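PDB 5A04: aldose-aldose oxidoreductase from Caulobacter crescentus, which probably oxidises one aldose sugar while reducing another, with a bound NADPH cofactor carrying the hydride between them. Local coordinates for residues A[17-20]-A[21-25]; A[37-41]-A[42-46]; A[240-243]-A[244-247]; A[80-83]-A[84-87]. All blocks are in the same frame, centred on the assembly; numbering follows the deposited sequence.

Contact 1. Residues A[17-20]-A[21-25]; sequences YATR and IIMPR. With NDP (NADPH dihydro-nicotinamide-adenine-dinucleotide phosphate), chain G.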
# COMPACT_ATOMS: atom_id res chain seq x y z
N TYR A 17 -4.32 -22.51 -17.18
CA TYR A 17 -2.99 -22.56 -16.56
C TYR A 17 -2.26 -23.84 -16.93
O TYR A 17 -1.07 -23.83 -17.26
CB TYR A 17 -3.10 -22.42 -15.04
CG TYR A 17 -1.77 -22.14 -14.37
CD1 TYR A 17 -1.06 -20.99 -14.67
CD2 TYR A 17 -1.25 -23.02 -13.44
CE1 TYR A 17 0.15 -20.71 -14.04
CE2 TYR A 17 -0.04 -22.76 -12.80
CZ TYR A 17 0.66 -21.60 -13.12
OH TYR A 17 1.85 -21.35 -12.50
N ALA A 18 -2.99 -24.95 -16.90
CA ALA A 18 -2.41 -26.25 -17.25
C ALA A 18 -1.85 -26.24 -18.67
O ALA A 18 -0.70 -26.62 -18.87
CB ALA A 18 -3.44 -27.37 -17.11
N THR A 19 -2.66 -25.81 -19.63
CA THR A 19 -2.29 -26.00 -21.04
C THR A 19 -1.44 -24.88 -21.63
O THR A 19 -0.55 -25.14 -22.44
CB THR A 19 -3.56 -26.18 -21.94
OG1 THR A 19 -4.41 -25.04 -21.83
CG2 THR A 19 -4.34 -27.42 -21.52
N ARG A 20 -1.71 -23.64 -21.24
CA ARG A 20 -0.97 -22.50 -21.77
C ARG A 20 0.32 -22.23 -21.02
O ARG A 20 1.31 -21.80 -21.62
CB ARG A 20 -1.83 -21.23 -21.73
CG ARG A 20 -2.72 -21.03 -22.96
CD ARG A 20 -3.77 -22.11 -23.11
NE ARG A 20 -4.77 -21.73 -24.11
CZ ARG A 20 -5.79 -22.50 -24.49
NH1 ARG A 20 -5.94 -23.71 -23.96
NH2 ARG A 20 -6.65 -22.07 -25.41
N ILE A 21 0.33 -22.49 -19.71
CA ILE A 21 1.47 -22.08 -18.90
C ILE A 21 2.33 -23.26 -18.45
O ILE A 21 3.54 -23.29 -18.70
CB ILE A 21 1.01 -21.27 -17.68
CG1 ILE A 21 0.05 -20.16 -18.11
CG2 ILE A 21 2.21 -20.70 -16.95
CD1 ILE A 21 0.68 -19.14 -19.09
N ILE A 22 1.74 -24.24 -17.77
CA ILE A 22 2.54 -25.33 -17.20
C ILE A 22 3.06 -26.34 -18.24
O ILE A 22 4.26 -26.63 -18.30
CB ILE A 22 1.75 -26.09 -16.12
CG1 ILE A 22 1.46 -25.17 -14.91
CG2 ILE A 22 2.52 -27.34 -15.66
CD1 ILE A 22 2.71 -24.56 -14.25
N MET A 23 2.18 -26.90 -19.06
CA MET A 23 2.60 -28.03 -19.89
C MET A 23 3.75 -27.70 -20.87
O MET A 23 4.64 -28.53 -21.05
CB MET A 23 1.39 -28.62 -20.62
CG MET A 23 0.58 -29.56 -19.69
SD MET A 23 -1.09 -29.88 -20.27
CE MET A 23 -0.78 -30.76 -21.80
N PRO A 24 3.77 -26.49 -21.46
CA PRO A 24 4.93 -26.20 -22.32
C PRO A 24 6.25 -26.14 -21.56
O PRO A 24 7.31 -26.29 -22.17
CB PRO A 24 4.60 -24.83 -22.91
CG PRO A 24 3.11 -24.78 -22.91
CD PRO A 24 2.72 -25.47 -21.62
N ARG A 25 6.21 -25.90 -20.25
CA ARG A 25 7.43 -25.69 -19.49
C ARG A 25 8.11 -26.97 -19.00
O ARG A 25 9.15 -26.91 -18.34
CB ARG A 25 7.15 -24.74 -18.32
CG ARG A 25 6.65 -23.36 -18.79
CD ARG A 25 7.77 -22.41 -19.23
NE ARG A 25 8.46 -22.81 -20.47
CZ ARG A 25 8.05 -22.52 -21.70
NH1 ARG A 25 6.92 -21.83 -21.90
NH2 ARG A 25 8.78 -22.91 -22.74
PA NDP G . -9.60 -22.81 -16.07
O1A NDP G . -11.06 -22.57 -15.87
O2A NDP G . -8.90 -22.13 -17.21
O5B NDP G . -9.31 -24.43 -16.19
C5B NDP G . -9.96 -25.09 -15.15
C4B NDP G . -10.04 -26.56 -15.60
O4B NDP G . -10.40 -27.41 -14.51
C3B NDP G . -11.13 -26.71 -16.68
O3B NDP G . -10.63 -26.44 -17.95
C2B NDP G . -11.41 -28.22 -16.58
O2B NDP G . -10.51 -28.93 -17.20
C1B NDP G . -11.17 -28.47 -15.04
N9A NDP G . -12.42 -28.59 -14.29
C8A NDP G . -12.85 -29.70 -13.56
N7A NDP G . -14.07 -29.52 -13.00
C5A NDP G . -14.44 -28.23 -13.39
C6A NDP G . -15.59 -27.46 -13.13
N6A NDP G . -16.61 -27.97 -12.35
N1A NDP G . -15.74 -26.20 -13.63
C2A NDP G . -14.68 -25.75 -14.40
N3A NDP G . -13.53 -26.36 -14.72
C4A NDP G . -13.43 -27.63 -14.20
O3 NDP G . -9.00 -22.29 -14.62
PN NDP G . -7.42 -21.92 -14.57
O1N NDP G . -6.56 -22.96 -15.18
O2N NDP G . -7.16 -20.43 -14.67
O5D NDP G . -7.16 -22.12 -12.85
C5D NDP G . -7.25 -23.45 -12.42
C4D NDP G . -6.47 -23.55 -11.08
O4D NDP G . -5.12 -23.05 -11.30
C3D NDP G . -7.09 -22.62 -9.97
O3D NDP G . -6.94 -23.24 -8.68
C2D NDP G . -6.23 -21.37 -10.03
O2D NDP G . -6.12 -20.73 -8.77
C1D NDP G . -4.84 -22.00 -10.40
N1N NDP G . -4.03 -21.03 -11.14
C2N NDP G . -2.74 -20.75 -10.71
C3N NDP G . -1.98 -19.86 -11.43
C7N NDP G . -0.62 -19.56 -10.98
O7N NDP G . 0.05 -18.64 -11.49
N7N NDP G . -0.06 -20.32 -9.97
C4N NDP G . -2.49 -19.18 -12.65
C5N NDP G . -3.88 -19.51 -12.99
C6N NDP G . -4.58 -20.39 -12.27
P2B NDP G . -11.05 -30.31 -18.09
O1X NDP G . -11.84 -31.03 -17.03
O2X NDP G . -11.83 -29.61 -19.16
O3X NDP G . -9.73 -30.95 -18.51

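Contact 2. Residues A[37-41]-A[42-46]; sequences LVSGT and PEKLK. With NDP (NADPH dihydro-nicotinamide-adenine-dinucleotide phosphate), chain G.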
# COMPACT_ATOMS: atom_id res chain seq x y z
N LEU A 37 -2.31 -37.45 -18.78
CA LEU A 37 -3.30 -36.39 -18.80
C LEU A 37 -4.59 -36.87 -18.14
O LEU A 37 -5.02 -38.01 -18.36
CB LEU A 37 -3.59 -35.94 -20.23
CG LEU A 37 -2.37 -35.41 -20.99
CD1 LEU A 37 -2.74 -35.27 -22.46
CD2 LEU A 37 -1.92 -34.08 -20.42
N VAL A 38 -5.19 -36.00 -17.33
CA VAL A 38 -6.47 -36.30 -16.70
C VAL A 38 -7.43 -35.15 -16.96
O VAL A 38 -7.13 -34.00 -16.62
CB VAL A 38 -6.33 -36.51 -15.19
CG1 VAL A 38 -7.65 -37.03 -14.61
CG2 VAL A 38 -5.20 -37.48 -14.89
N SER A 39 -8.57 -35.44 -17.58
CA SER A 39 -9.48 -34.40 -18.06
C SER A 39 -10.93 -34.86 -18.05
O SER A 39 -11.21 -36.02 -18.32
CB SER A 39 -9.11 -33.96 -19.48
OG SER A 39 -9.97 -32.92 -19.92
N GLY A 40 -11.83 -33.92 -17.79
CA GLY A 40 -13.26 -34.18 -17.93
C GLY A 40 -13.78 -33.89 -19.33
O GLY A 40 -14.98 -33.97 -19.60
N THR A 41 -12.88 -33.53 -20.24
CA THR A 41 -13.24 -33.21 -21.62
C THR A 41 -12.52 -34.13 -22.59
O THR A 41 -11.32 -33.95 -22.83
CB THR A 41 -12.90 -31.75 -21.97
OG1 THR A 41 -13.54 -30.86 -21.05
CG2 THR A 41 -13.36 -31.43 -23.40
N PRO A 42 -13.23 -35.13 -23.14
CA PRO A 42 -12.56 -36.13 -23.98
C PRO A 42 -11.77 -35.52 -25.14
O PRO A 42 -10.69 -36.02 -25.46
CB PRO A 42 -13.73 -36.99 -24.49
CG PRO A 42 -14.74 -36.88 -23.40
CD PRO A 42 -14.64 -35.47 -22.89
N GLU A 43 -12.28 -34.44 -25.72
CA GLU A 43 -11.61 -33.82 -26.86
C GLU A 43 -10.25 -33.25 -26.46
O GLU A 43 -9.32 -33.24 -27.26
CB GLU A 43 -12.48 -32.72 -27.48
CG GLU A 43 -11.88 -32.09 -28.73
CD GLU A 43 -11.53 -33.11 -29.81
OE1 GLU A 43 -12.30 -34.08 -30.00
OE2 GLU A 43 -10.47 -32.95 -30.47
N LYS A 44 -10.13 -32.80 -25.21
CA LYS A 44 -8.84 -32.28 -24.73
C LYS A 44 -7.80 -33.40 -24.59
O LYS A 44 -6.62 -33.19 -24.84
CB LYS A 44 -9.02 -31.56 -23.39
CG LYS A 44 -9.70 -30.21 -23.49
CD LYS A 44 -9.73 -29.54 -22.12
CE LYS A 44 -10.63 -28.33 -22.12
NZ LYS A 44 -10.71 -27.70 -20.76
N LEU A 45 -8.25 -34.57 -24.16
CA LEU A 45 -7.34 -35.70 -24.05
C LEU A 45 -6.78 -36.06 -25.43
O LEU A 45 -5.60 -36.40 -25.57
CB LEU A 45 -8.04 -36.91 -23.42
CG LEU A 45 -8.43 -36.75 -21.96
CD1 LEU A 45 -9.29 -37.94 -21.52
CD2 LEU A 45 -7.17 -36.65 -21.10
N LYS A 46 -7.63 -35.97 -26.44
CA LYS A 46 -7.19 -36.26 -27.80
C LYS A 46 -6.22 -35.19 -28.27
O LYS A 46 -5.10 -35.49 -28.70
CB LYS A 46 -8.40 -36.34 -28.75
CG LYS A 46 -8.01 -36.50 -30.21
CD LYS A 46 -9.24 -36.51 -31.11
CE LYS A 46 -8.86 -36.51 -32.58
NZ LYS A 46 -10.07 -36.34 -33.43
PA NDP G . -9.60 -22.81 -16.07
O1A NDP G . -11.06 -22.57 -15.87
O2A NDP G . -8.90 -22.13 -17.21
O5B NDP G . -9.31 -24.43 -16.19
C5B NDP G . -9.96 -25.09 -15.15
C4B NDP G . -10.04 -26.56 -15.60
O4B NDP G . -10.40 -27.41 -14.51
C3B NDP G . -11.13 -26.71 -16.68
O3B NDP G . -10.63 -26.44 -17.95
C2B NDP G . -11.41 -28.22 -16.58
O2B NDP G . -10.51 -28.93 -17.20
C1B NDP G . -11.17 -28.47 -15.04
N9A NDP G . -12.42 -28.59 -14.29
C8A NDP G . -12.85 -29.70 -13.56
N7A NDP G . -14.07 -29.52 -13.00
C5A NDP G . -14.44 -28.23 -13.39
C6A NDP G . -15.59 -27.46 -13.13
N6A NDP G . -16.61 -27.97 -12.35
N1A NDP G . -15.74 -26.20 -13.63
C2A NDP G . -14.68 -25.75 -14.40
N3A NDP G . -13.53 -26.36 -14.72
C4A NDP G . -13.43 -27.63 -14.20
O3 NDP G . -9.00 -22.29 -14.62
PN NDP G . -7.42 -21.92 -14.57
O1N NDP G . -6.56 -22.96 -15.18
O2N NDP G . -7.16 -20.43 -14.67
O5D NDP G . -7.16 -22.12 -12.85
C5D NDP G . -7.25 -23.45 -12.42
C4D NDP G . -6.47 -23.55 -11.08
O4D NDP G . -5.12 -23.05 -11.30
C3D NDP G . -7.09 -22.62 -9.97
O3D NDP G . -6.94 -23.24 -8.68
C2D NDP G . -6.23 -21.37 -10.03
O2D NDP G . -6.12 -20.73 -8.77
C1D NDP G . -4.84 -22.00 -10.40
N1N NDP G . -4.03 -21.03 -11.14
C2N NDP G . -2.74 -20.75 -10.71
C3N NDP G . -1.98 -19.86 -11.43
C7N NDP G . -0.62 -19.56 -10.98
O7N NDP G . 0.05 -18.64 -11.49
N7N NDP G . -0.06 -20.32 -9.97
C4N NDP G . -2.49 -19.18 -12.65
C5N NDP G . -3.88 -19.51 -12.99
C6N NDP G . -4.58 -20.39 -12.27
P2B NDP G . -11.05 -30.31 -18.09
O1X NDP G . -11.84 -31.03 -17.03
O2X NDP G . -11.83 -29.61 -19.16
O3X NDP G . -9.73 -30.95 -18.51

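Contact 3. Residues A[240-243]-A[244-247]; sequences VSAY and SVNC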
# COMPACT_ATOMS: atom_id res chain seq x y z
N VAL A 240 -3.36 -5.12 -0.65
CA VAL A 240 -4.55 -5.00 -1.48
C VAL A 240 -4.86 -6.32 -2.19
O VAL A 240 -3.95 -6.97 -2.70
CB VAL A 240 -4.38 -3.87 -2.54
CG1 VAL A 240 -5.40 -4.02 -3.67
CG2 VAL A 240 -4.49 -2.49 -1.87
N SER A 241 -6.14 -6.69 -2.21
CA SER A 241 -6.66 -7.79 -3.01
C SER A 241 -7.86 -7.26 -3.79
O SER A 241 -8.79 -6.74 -3.18
CB SER A 241 -7.09 -8.97 -2.12
OG SER A 241 -7.65 -10.01 -2.90
N ALA A 242 -7.86 -7.38 -5.12
CA ALA A 242 -8.92 -6.75 -5.90
C ALA A 242 -9.26 -7.49 -7.19
O ALA A 242 -8.40 -8.12 -7.81
CB ALA A 242 -8.53 -5.29 -6.22
N TYR A 243 -10.52 -7.40 -7.59
CA TYR A 243 -10.98 -7.94 -8.86
C TYR A 243 -11.43 -6.81 -9.81
O TYR A 243 -12.01 -7.08 -10.86
CB TYR A 243 -12.14 -8.91 -8.64
CG TYR A 243 -11.79 -10.40 -8.59
CD1 TYR A 243 -10.59 -10.88 -9.09
CD2 TYR A 243 -12.69 -11.31 -8.06
CE1 TYR A 243 -10.30 -12.24 -9.07
CE2 TYR A 243 -12.41 -12.67 -8.03
CZ TYR A 243 -11.22 -13.14 -8.53
OH TYR A 243 -10.98 -14.49 -8.50
N SER A 244 -11.21 -5.56 -9.42
CA SER A 244 -11.66 -4.42 -10.23
C SER A 244 -10.55 -3.43 -10.57
O SER A 244 -10.81 -2.39 -11.18
CB SER A 244 -12.82 -3.68 -9.53
OG SER A 244 -12.45 -3.19 -8.24
N VAL A 245 -9.31 -3.74 -10.20
CA VAL A 245 -8.15 -2.96 -10.65
C VAL A 245 -7.01 -3.89 -10.99
O VAL A 245 -6.98 -5.03 -10.55
CB VAL A 245 -7.65 -1.94 -9.60
CG1 VAL A 245 -8.71 -0.92 -9.26
CG2 VAL A 245 -7.15 -2.64 -8.34
N ASN A 246 -6.05 -3.40 -11.77
CA ASN A 246 -4.84 -4.17 -12.05
C ASN A 246 -3.65 -3.70 -11.23
O ASN A 246 -3.27 -2.53 -11.27
CB ASN A 246 -4.50 -4.11 -13.54
CG ASN A 246 -5.56 -4.75 -14.40
OD1 ASN A 246 -5.80 -5.96 -14.32
ND2 ASN A 246 -6.22 -3.94 -15.23
N CYS A 247 -3.05 -4.62 -10.49
CA CYS A 247 -1.85 -4.32 -9.73
C CYS A 247 -1.12 -5.60 -9.42
O CYS A 247 -1.73 -6.66 -9.27
CB CYS A 247 -2.19 -3.60 -8.42
SG CYS A 247 -3.55 -4.35 -7.46

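Contact 4. Residues A[80-83]-A[84-87]; sequences ITPN and SLHR. With NDP (NADPH dihydro-nicotinamide-adenine-dinucleotide phosphate), chain G.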
# COMPACT_ATOMS: atom_id res chain seq x y z
N ILE A 80 -4.91 -28.94 -11.13
CA ILE A 80 -5.04 -27.58 -11.65
C ILE A 80 -6.50 -27.32 -12.02
O ILE A 80 -6.85 -26.91 -13.13
CB ILE A 80 -4.08 -27.35 -12.87
CG1 ILE A 80 -2.71 -27.99 -12.59
CG2 ILE A 80 -3.93 -25.87 -13.17
CD1 ILE A 80 -1.61 -27.69 -13.66
N THR A 81 -7.36 -27.54 -11.03
CA THR A 81 -8.81 -27.40 -11.18
C THR A 81 -9.32 -26.17 -10.43
O THR A 81 -8.57 -25.55 -9.70
CB THR A 81 -9.51 -28.63 -10.61
OG1 THR A 81 -9.24 -28.68 -9.20
CG2 THR A 81 -8.97 -29.90 -11.28
N PRO A 82 -10.63 -25.84 -10.57
CA PRO A 82 -11.20 -24.85 -9.64
C PRO A 82 -10.92 -25.21 -8.18
O PRO A 82 -10.73 -26.39 -7.85
CB PRO A 82 -12.69 -24.89 -9.96
CG PRO A 82 -12.71 -25.24 -11.43
CD PRO A 82 -11.60 -26.23 -11.61
N ASN A 83 -10.89 -24.20 -7.33
CA ASN A 83 -10.40 -24.32 -5.97
C ASN A 83 -11.14 -25.36 -5.15
O ASN A 83 -10.53 -26.12 -4.42
CB ASN A 83 -10.49 -22.96 -5.26
CG ASN A 83 -9.72 -21.88 -6.00
OD1 ASN A 83 -8.80 -22.19 -6.75
ND2 ASN A 83 -10.10 -20.62 -5.79
N SER A 84 -12.46 -25.41 -5.29
CA SER A 84 -13.24 -26.37 -4.50
C SER A 84 -12.97 -27.84 -4.85
O SER A 84 -13.36 -28.73 -4.09
CB SER A 84 -14.74 -26.07 -4.65
OG SER A 84 -15.03 -24.77 -4.15
N LEU A 85 -12.34 -28.09 -5.99
CA LEU A 85 -12.01 -29.46 -6.40
C LEU A 85 -10.60 -29.90 -5.98
O LEU A 85 -10.24 -31.07 -6.15
CB LEU A 85 -12.17 -29.60 -7.92
CG LEU A 85 -13.56 -29.27 -8.46
CD1 LEU A 85 -13.66 -29.66 -9.92
CD2 LEU A 85 -14.60 -29.98 -7.67
N HIS A 86 -9.81 -28.97 -5.43
CA HIS A 86 -8.45 -29.32 -5.02
C HIS A 86 -8.44 -30.45 -4.01
O HIS A 86 -7.66 -31.39 -4.12
CB HIS A 86 -7.73 -28.10 -4.43
CG HIS A 86 -7.41 -27.05 -5.45
ND1 HIS A 86 -6.81 -25.85 -5.11
CD2 HIS A 86 -7.62 -27.00 -6.78
CE1 HIS A 86 -6.65 -25.12 -6.20
NE2 HIS A 86 -7.14 -25.79 -7.23
N ARG A 87 -9.31 -30.37 -3.01
CA ARG A 87 -9.29 -31.38 -1.97
C ARG A 87 -9.65 -32.78 -2.49
O ARG A 87 -8.88 -33.71 -2.27
CB ARG A 87 -10.22 -31.00 -0.80
CG ARG A 87 -10.40 -32.18 0.18
CD ARG A 87 -11.22 -31.83 1.41
NE ARG A 87 -11.48 -33.05 2.20
CZ ARG A 87 -12.14 -33.08 3.35
NH1 ARG A 87 -12.61 -31.96 3.88
NH2 ARG A 87 -12.32 -34.24 3.98
PA NDP G . -9.60 -22.81 -16.07
O1A NDP G . -11.06 -22.57 -15.87
O2A NDP G . -8.90 -22.13 -17.21
O5B NDP G . -9.31 -24.43 -16.19
C5B NDP G . -9.96 -25.09 -15.15
C4B NDP G . -10.04 -26.56 -15.60
O4B NDP G . -10.40 -27.41 -14.51
C3B NDP G . -11.13 -26.71 -16.68
O3B NDP G . -10.63 -26.44 -17.95
C2B NDP G . -11.41 -28.22 -16.58
O2B NDP G . -10.51 -28.93 -17.20
C1B NDP G . -11.17 -28.47 -15.04
N9A NDP G . -12.42 -28.59 -14.29
C8A NDP G . -12.85 -29.70 -13.56
N7A NDP G . -14.07 -29.52 -13.00
C5A NDP G . -14.44 -28.23 -13.39
C6A NDP G . -15.59 -27.46 -13.13
N6A NDP G . -16.61 -27.97 -12.35
N1A NDP G . -15.74 -26.20 -13.63
C2A NDP G . -14.68 -25.75 -14.40
N3A NDP G . -13.53 -26.36 -14.72
C4A NDP G . -13.43 -27.63 -14.20
O3 NDP G . -9.00 -22.29 -14.62
PN NDP G . -7.42 -21.92 -14.57
O1N NDP G . -6.56 -22.96 -15.18
O2N NDP G . -7.16 -20.43 -14.67
O5D NDP G . -7.16 -22.12 -12.85
C5D NDP G . -7.25 -23.45 -12.42
C4D NDP G . -6.47 -23.55 -11.08
O4D NDP G . -5.12 -23.05 -11.30
C3D NDP G . -7.09 -22.62 -9.97
O3D NDP G . -6.94 -23.24 -8.68
C2D NDP G . -6.23 -21.37 -10.03
O2D NDP G . -6.12 -20.73 -8.77
C1D NDP G . -4.84 -22.00 -10.40
N1N NDP G . -4.03 -21.03 -11.14
C2N NDP G . -2.74 -20.75 -10.71
C3N NDP G . -1.98 -19.86 -11.43
C7N NDP G . -0.62 -19.56 -10.98
O7N NDP G . 0.05 -18.64 -11.49
N7N NDP G . -0.06 -20.32 -9.97
C4N NDP G . -2.49 -19.18 -12.65
C5N NDP G . -3.88 -19.51 -12.99
C6N NDP G . -4.58 -20.39 -12.27
P2B NDP G . -11.05 -30.31 -18.09
O1X NDP G . -11.84 -31.03 -17.03
O2X NDP G . -11.83 -29.61 -19.16
O3X NDP G . -9.73 -30.95 -18.51
O HOH W 1 -10.56 -27.91 -2.32

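Contact 1. Residues A[17-20]-A[21-25]
The carbonyl oxygen of Tyr17 accepts two backbone amides, Ile21 N at 3.1 Å and Ile22 N at 2.9 Å, as helix 16-22 widens into a pi-type turn. The Ile22 bond is the straighter one, with an N-H...O angle of 166°, while Ile21 N lies above the carbonyl plane. The five-residue spacing recurs one step on, where Met23 N reaches Ala18 O at 2.9 Å.

Rotation of the Tyr17 side chain, with CG anti to the backbone N (chi1 -167°), brings its ring against the nicotinamide: NDP C3N lies over the middle of the Tyr17 ring, 3.3 Å above its plane. Two isoleucine branches meet the same ring obliquely: Ile21 CG2 stands 3.6 Å from Tyr17 CE1, and Ile22 CG1 comes to 3.5 Å from Tyr17 CE2. Phe293 of helix 292-306 packs on all three side chains. Were Tyr17 an alanine, the nicotinamide would probably lose the flat surface it lies against, and both isoleucines would face a gap.

Further along, Met23 lays CB, CG and SD alongside Ala18 O. Thr19 OG1 takes Arg20 NH1 at the edge of the guanidinium and also bonds to Gly15 O. At the start of the segment, Tyr17 N donates to NDP O1N over 3.0 Å, an amide-to-pyrophosphate bond typical of the first beta-alpha-beta unit of a Rossmann fold.

Contact 2. Residues A[37-41]-A[42-46]
Lys44 runs back along Thr41 to the phosphate on the adenosine ribose of NADPH, and each carbon of its side chain meets something on the way. CB rests 3.4 Å from Thr41 O, the carbonyl that also accepts Lys44 N and, weakly, Leu45 N. Next, Lys44 CG passes 3.9 Å from Thr41 CB, the two side chains crossing at a slant. Because the chain stays extended beyond CG, CD arrives 3.6 Å from phosphate oxygen O2X and CE follows it inward. The tip, Lys44 NZ, donates to NDP O2X at 2.7 Å and is held by a second bond to Leu14 O.

That oxygen is shared: Thr41 OG1 donates to the same NDP O2X at 2.8 Å. The turn after the second strand of a Rossmann fold, here between strand 32-38 and helix 42-52, is the classical place for reading the ribose 2' position, and a lysine, two hydroxyls and an amide gathered round the phosphate are consistent with a preference for NADP(H) over NAD(H). Gly40 N donates to NDP O1X at 3.0 Å; a side-chain carbon on this glycine would crowd that same oxygen.

Ser39 has OG anti to its own N (chi1 -178°), a rotation that sends it to the third phosphate oxygen, O3X; this bond refines so short that its exact length is doubtful. The same hydroxyl accepts Thr41 N at 3.0 Å, closing an ST turn. Leu45 CD2 packs against Ser39 CB and lies 3.8 Å from Leu37 CB.

Contact 3. Residues A[240-243]-A[244-247]
Between Ala242 and Val245 the backbone turns sharply, and residues 240-243 and 244-247 head off with end-to-end directions 132° apart, without a hydrogen bond between the two segments. This is the connection from strand 236-242 to strand 247-254 in the mixed sheet of the C-terminal alpha/beta domain; as strand 156-162 lies between those two, the turn steps over one strand of the sheet instead of forming a hairpin.

Two apolar pairs meet across the bend. Ala242 CB touches Val245 CG2 at 3.7 Å, the valine having placed this branch between its backbone N and its carbonyl carbon. The CB of Tyr243 is directed away from residues 244-247; the ring meets Phe163, a residue of the glucose pocket, edge-to-face, and the side chain comes within about 6 Å of the bound sugar. Asp223 grips Tyr243 N through OD1 and Ser244 OG through OD2, while Ser244 OG also bonds to Arg155 NE of the second subunit, which links the turn to that subunit.

Toward the far ends of the two segments, Val240 and Cys247 both pack on Asp160 of strand 156-162, and there Val240 CG1 approaches Cys247 SG to 4.2 Å.

Contact 4. Residues A[80-83]-A[84-87]
Hydrogen bonds draw His86 onto the residues before it. Its NE2 donates to Thr81 O at 2.9 Å, a bent bond (134°) tilted from the ring plane, and its backbone N donates to Asn83 O. Pro82 O is held from opposite faces of its plane, by Thr81 OG1 and by Leu85 N at 3.0 Å. A water relays Asn83 O to Arg87 N.

In a CH-pi contact, Asn83 CA sits over one face of the imidazole, 3.8 Å from its centroid and only 8° off the normal. Among van der Waals contacts, Leu85 CB lies 3.3 Å from Thr81 OG1, whose place between its backbone N and carbonyl carbon (chi1 64°) faces Pro82 O as well.

The same residues meet the cofactor. The ribose hydroxyl O3D lies 2.9 Å from Asn83 OD1 and close to Thr81 O, and receives a weak bond from His86 NE2; Pro82 CD comes within 3.4 Å of NDP O4B. A phenylalanine in place of His86 would probably leave Thr81 O without its imidazole donor and Met106 O without its ND1 partner. Such a Thr-Pro-Asn turn, with a histidine three residues on, is familiar from the Gfo/Idh/MocA oxidoreductases, where it borders the dinucleotide site.

In the fold
Along the chain the order is contact 1, contact 2, contact 4 and then contact 3. The first three belong to the NAD-binding Rossmann domain and all touch the same NADPH, with centres 15 to 17 Å apart. Contact 1, on helix 16-22, meets contact 2 through Met23 and Leu37 of strand 32-38, and meets contact 4 where Tyr17, Ala18 and Ile22 pack on Ile80; contacts 2 and 4 do not touch. Contact 3 stands apart in the C-terminal domain, its centre 22 to 33 Å from the others, near the glucose and the dimer interface. That domain also contributes residues to both the glucose and NADPH pockets, while the other three contacts gather round the cofactor.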